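Local atomic coordinates of structure-specific endonuclease subunit SLX4 (Thielavia terrestris, PDB entry 6SEI), a protein that is probably the regulatory subunit of the SLX1-SLX4 structure-specific endonuclease, which resolves branched DNA structures formed in repair and recombination, and is represented here by its C-terminal part. Residues D49-L53 with E54-A58; W59-S62 with G63-R67. All blocks are in the same frame, centred on the assembly; numbering follows the deposited sequence.

Contact 1: D49-L53 with E54-A58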
loop_
_atom_site.group_PDB
_atom_site.type_symbol
_atom_site.label_atom_id
_atom_site.label_comp_id
_atom_site.label_asym_id
_atom_site.label_seq_id
_atom_site.Cartn_x
_atom_site.Cartn_y
_atom_site.Cartn_z
ATOM N N ASP B 49 -12.062 21.095 -35.261
ATOM C CA ASP B 49 -11.450 22.395 -35.492
ATOM C C ASP B 49 -11.160 23.045 -34.143
ATOM O O ASP B 49 -12.079 23.166 -33.318
ATOM C CB ASP B 49 -12.363 23.309 -36.311
ATOM C CG ASP B 49 -12.433 22.926 -37.782
ATOM O OD1 ASP B 49 -11.523 22.228 -38.283
ATOM O OD2 ASP B 49 -13.410 23.339 -38.442
ATOM N N PRO B 50 -9.919 23.443 -33.859
ATOM C CA PRO B 50 -9.664 24.221 -32.637
ATOM C C PRO B 50 -10.478 25.507 -32.645
ATOM O O PRO B 50 -10.385 26.317 -33.570
ATOM C CB PRO B 50 -8.157 24.499 -32.698
ATOM C CG PRO B 50 -7.610 23.409 -33.545
ATOM C CD PRO B 50 -8.673 23.123 -34.576
ATOM N N ILE B 51 -11.286 25.682 -31.603
ATOM C CA ILE B 51 -12.311 26.720 -31.566
ATOM C C ILE B 51 -11.705 28.000 -31.003
ATOM O O ILE B 51 -11.334 28.061 -29.828
ATOM C CB ILE B 51 -13.521 26.272 -30.741
ATOM C CG1 ILE B 51 -14.155 25.030 -31.368
ATOM C CG2 ILE B 51 -14.539 27.394 -30.621
ATOM C CD1 ILE B 51 -14.503 25.195 -32.829
ATOM N N ILE B 52 -11.610 29.032 -31.838
ATOM C CA ILE B 52 -11.183 30.336 -31.346
ATOM C C ILE B 52 -12.329 30.935 -30.538
ATOM O O ILE B 52 -13.422 31.176 -31.067
ATOM C CB ILE B 52 -10.755 31.248 -32.502
ATOM C CG1 ILE B 52 -9.377 30.822 -33.017
ATOM C CG2 ILE B 52 -10.725 32.699 -32.050
ATOM C CD1 ILE B 52 -9.109 31.218 -34.450
ATOM N N LEU B 53 -12.078 31.171 -29.248
ATOM C CA LEU B 53 -13.155 31.452 -28.303
ATOM C C LEU B 53 -13.869 32.759 -28.625
ATOM O O LEU B 53 -15.100 32.793 -28.721
ATOM C CB LEU B 53 -12.601 31.478 -26.880
ATOM C CG LEU B 53 -12.162 30.116 -26.346
ATOM C CD1 LEU B 53 -11.133 30.265 -25.243
ATOM C CD2 LEU B 53 -13.373 29.331 -25.864
ATOM N N GLU B 54 -13.119 33.849 -28.789
ATOM C CA GLU B 54 -13.755 35.138 -29.042
ATOM C C GLU B 54 -14.549 35.143 -30.340
ATOM O O GLU B 54 -15.428 35.992 -30.513
ATOM C CB GLU B 54 -12.706 36.251 -29.059
ATOM C CG GLU B 54 -11.818 36.287 -27.820
ATOM C CD GLU B 54 -10.576 35.425 -27.967
ATOM O OE1 GLU B 54 -10.512 34.624 -28.926
ATOM O OE2 GLU B 54 -9.660 35.552 -27.126
ATOM N N ASP B 55 -14.266 34.211 -31.251
ATOM C CA ASP B 55 -15.060 34.082 -32.467
ATOM C C ASP B 55 -16.408 33.433 -32.181
ATOM O O ASP B 55 -17.455 33.974 -32.551
ATOM C CB ASP B 55 -14.287 33.279 -33.511
ATOM C CG ASP B 55 -13.176 34.078 -34.149
ATOM O OD1 ASP B 55 -13.138 35.309 -33.941
ATOM O OD2 ASP B 55 -12.342 33.479 -34.858
ATOM N N LEU B 56 -16.403 32.267 -31.531
ATOM C CA LEU B 56 -17.666 31.652 -31.133
ATOM C C LEU B 56 -18.395 32.516 -30.111
ATOM O O LEU B 56 -19.628 32.617 -30.141
ATOM C CB LEU B 56 -17.424 30.250 -30.573
ATOM C CG LEU B 56 -18.682 29.539 -30.061
ATOM C CD1 LEU B 56 -19.622 29.210 -31.212
ATOM C CD2 LEU B 56 -18.332 28.289 -29.270
ATOM N N THR B 57 -17.645 33.148 -29.201
ATOM C CA THR B 57 -18.246 34.046 -28.221
ATOM C C THR B 57 -19.032 35.156 -28.906
ATOM O O THR B 57 -20.190 35.418 -28.561
ATOM C CB THR B 57 -17.162 34.634 -27.317
ATOM O OG1 THR B 57 -16.305 33.585 -26.857
ATOM C CG2 THR B 57 -17.780 35.344 -26.122
ATOM N N ALA B 58 -18.413 35.821 -29.883
ATOM C CA ALA B 58 -19.093 36.897 -30.594
ATOM C C ALA B 58 -20.306 36.377 -31.356
ATOM O O ALA B 58 -21.339 37.053 -31.428
ATOM C CB ALA B 58 -18.120 37.591 -31.547
#
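Ile52 and Leu56 tie strand 51-52 to the first turn of helix 53-67. Ile52 is the N-cap residue, and its carbonyl O takes a nearly straight hydrogen bond from Leu56 N (3.2 Å, 168°), while Asp55 N makes a weak, bent one to the same oxygen. Leu53 repeats the helical step, its O receiving Thr57 N. Thr57 OG1 has turned back on that oxygen too, although the modelled separation is too short to be trusted in detail at this resolution.

The packed side is the buried one, made by Ile51, Leu53 and Leu56. Ile51 CG2, anti to the backbone N, is the branch that touches Leu56 CB and CD2, each at 4.1 Å, the two side chains crossing at a slant; Leu53 packs on Cys90 and Trp92. Ile52, Glu54 and Asp55 form the partly exposed side. Asp55 lies alongside Ile52, both pointing the same way, with OD2 nearest Ile52 CG2 (3.3 Å), a plain van der Waals neighbour. Glu54 bends at its second torsion (chi2 89°), folding OE1 back to 3.7 Å from Ile52 CG2. Asp55 OD1 forms a salt bridge with Arg93, whose N donates to Glu54 OE1, so this last modelled residue is held by the start of the helix; Glu54 OE2 makes a long, weak ion pair with a basic side chain of another protein's chain.

In the fold, Ile51 and Leu53 make backbone hydrogen bonds to strand 90-91 and its approach, forming a two-stranded parallel sheet, while Leu56 packs on Trp41 and Met45 of helix 41-46 and on Val79 of helix 76-85.

Contact 2: W59-S62 with G63-R67. With CA (calcium ion), chain H.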
loop_
_atom_site.group_PDB
_atom_site.type_symbol
_atom_site.label_atom_id
_atom_site.label_comp_id
_atom_site.label_asym_id
_atom_site.label_seq_id
_atom_site.Cartn_x
_atom_site.Cartn_y
_atom_site.Cartn_z
ATOM N N TRP B 59 -20.200 35.171 -31.919
ATOM C CA TRP B 59 -21.295 34.614 -32.709
ATOM C C TRP B 59 -22.520 34.329 -31.847
ATOM O O TRP B 59 -23.656 34.535 -32.288
ATOM C CB TRP B 59 -20.827 33.343 -33.416
ATOM C CG TRP B 59 -21.861 32.704 -34.286
ATOM C CD1 TRP B 59 -22.235 33.096 -35.538
ATOM C CD2 TRP B 59 -22.648 31.545 -33.976
ATOM N NE1 TRP B 59 -23.210 32.256 -36.027
ATOM C CE2 TRP B 59 -23.482 31.297 -35.087
ATOM C CE3 TRP B 59 -22.732 30.697 -32.868
ATOM C CZ2 TRP B 59 -24.384 30.236 -35.123
ATOM C CZ3 TRP B 59 -23.632 29.643 -32.905
ATOM C CH2 TRP B 59 -24.442 29.419 -34.027
ATOM N N LEU B 60 -22.309 33.850 -30.619
ATOM C CA LEU B 60 -23.433 33.536 -29.742
ATOM C C LEU B 60 -24.169 34.793 -29.297
ATOM O O LEU B 60 -25.393 34.764 -29.120
ATOM C CB LEU B 60 -22.945 32.750 -28.526
ATOM C CG LEU B 60 -22.409 31.337 -28.772
ATOM C CD1 LEU B 60 -21.460 30.924 -27.660
ATOM C CD2 LEU B 60 -23.548 30.337 -28.898
ATOM N N ASN B 61 -23.453 35.897 -29.114
ATOM C CA ASN B 61 -24.053 37.143 -28.660
ATOM C C ASN B 61 -24.571 38.004 -29.803
ATOM O O ASN B 61 -25.075 39.103 -29.549
ATOM C CB ASN B 61 -23.041 37.942 -27.831
ATOM C CG ASN B 61 -22.592 37.200 -26.592
ATOM O OD1 ASN B 61 -23.397 36.561 -25.913
ATOM N ND2 ASN B 61 -21.300 37.277 -26.291
ATOM N N SER B 62 -24.460 37.538 -31.048
ATOM C CA SER B 62 -24.938 38.267 -32.216
ATOM C C SER B 62 -26.311 37.789 -32.677
ATOM O O SER B 62 -26.606 37.812 -33.877
ATOM C CB SER B 62 -23.930 38.154 -33.360
ATOM O OG SER B 62 -22.723 38.826 -33.053
ATOM N N GLY B 63 -27.154 37.350 -31.748
ATOM C CA GLY B 63 -28.499 36.900 -32.054
ATOM C C GLY B 63 -28.771 35.445 -31.747
ATOM O O GLY B 63 -29.943 35.048 -31.699
ATOM N N GLN B 64 -27.741 34.630 -31.515
ATOM C CA GLN B 64 -27.945 33.191 -31.377
ATOM C C GLN B 64 -28.609 32.842 -30.051
ATOM O O GLN B 64 -29.591 32.091 -30.016
ATOM C CB GLN B 64 -26.610 32.466 -31.516
ATOM C CG GLN B 64 -26.383 31.877 -32.882
ATOM C CD GLN B 64 -26.838 32.787 -34.005
ATOM O OE1 GLN B 64 -27.847 32.523 -34.666
ATOM N NE2 GLN B 64 -26.094 33.866 -34.229
ATOM N N LEU B 65 -28.071 33.358 -28.941
ATOM C CA LEU B 65 -28.680 33.097 -27.642
ATOM C C LEU B 65 -30.099 33.641 -27.591
ATOM O O LEU B 65 -31.003 32.992 -27.052
ATOM C CB LEU B 65 -27.826 33.710 -26.530
ATOM C CG LEU B 65 -26.408 33.154 -26.388
ATOM C CD1 LEU B 65 -25.577 34.011 -25.449
ATOM C CD2 LEU B 65 -26.450 31.712 -25.908
ATOM N N ASP B 66 -30.311 34.833 -28.156
ATOM C CA ASP B 66 -31.653 35.397 -28.247
ATOM C C ASP B 66 -32.568 34.502 -29.072
ATOM O O ASP B 66 -33.762 34.377 -28.778
ATOM C CB ASP B 66 -31.576 36.798 -28.854
ATOM C CG ASP B 66 -32.844 37.598 -28.652
ATOM O OD1 ASP B 66 -33.641 37.246 -27.756
ATOM O OD2 ASP B 66 -33.042 38.583 -29.396
ATOM N N ARG B 67 -32.021 33.871 -30.112
ATOM C CA ARG B 67 -32.815 32.988 -30.959
ATOM C C ARG B 67 -33.374 31.815 -30.163
ATOM O O ARG B 67 -34.559 31.482 -30.273
ATOM C CB ARG B 67 -31.960 32.490 -32.124
ATOM C CG ARG B 67 -32.740 31.865 -33.256
ATOM C CD ARG B 67 -31.801 31.214 -34.251
ATOM N NE ARG B 67 -31.369 29.885 -33.822
ATOM C CZ ARG B 67 -30.102 29.544 -33.602
ATOM N NH1 ARG B 67 -29.135 30.438 -33.766
ATOM N NH2 ARG B 67 -29.803 28.311 -33.218
HETATM CA CA CA H . -35.636 37.819 -26.210
HETATM O O HOH W 1 -28.239 36.526 -28.805
HETATM O O HOH W 2 -34.753 39.665 -27.350
#
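Leu65 N reaches back five residues to Leu60 O (3.0 Å), a wider pi-type turn that interrupts the regular pattern of helix 53-67, which is kinked where Gly63 N and Asp66 N lack their bonds to the turn before. Gly63 has a positive phi, at which any CB would run into Ser62 O. A water fills in at the kink, accepting from Asp66 N at 2.8 Å and more weakly from Gly63 N, while donating a weak bond to Leu60 O.

Among the side chains, Trp59 and Gln64 do most of the work. Trp59 CG is anti to the backbone N (chi1 -179°), which brings the indole up to Gln64; the ring also meets that of Trp41. Gln64 crosses it with CG over one face, 3.4 Å from the centre of the six-membered ring, a CH-pi contact. Its amide stacks on the indole with the planes 17° apart. The amide's other grip is a straight hydrogen bond from NE2 to Trp59 O (3.2 Å, 174°), made in the plane of the amide, so backbone and ring of one residue fix it together; Arg67 NH1 adds a weak bond to OE1. With an alanine at Trp59, Gln64 CG and its amide are likely to lose their stacking surface and, though still bonded to the carbonyl, turn more freely.

Asn61 and Leu65 run side by side, OD1 lying 3.4 Å from Leu65 CD1, while that OD1 is hydrogen-bonded to Val74 N. At the far end Asp66 joins Asp71 in binding calcium: the ion is 2.6 Å from Asp66 OD1 and 2.3 Å from a water oxygen.

Contacts 1 and 2 come one straight after the other along helix 53-67, their centres about 14 Å apart, and meet only through the chain itself. Contact 1 starts the helix, where it springs from strand 51-52 beside strand 90-91; contact 2 holds its later half. The same kinked helix packs on 41-46 and 76-85 at its start and on helix 12-29 farther on, with Trp59 still meeting Trp41. Both belong to the Slx4 family domain, of the helix-turn-helix clan. The chain of another protein reaches contact 1 at Asp49 and Pro50 and, weakly, at Glu54, so this end lies at an interface between proteins, while contact 2 carries part of the calcium site.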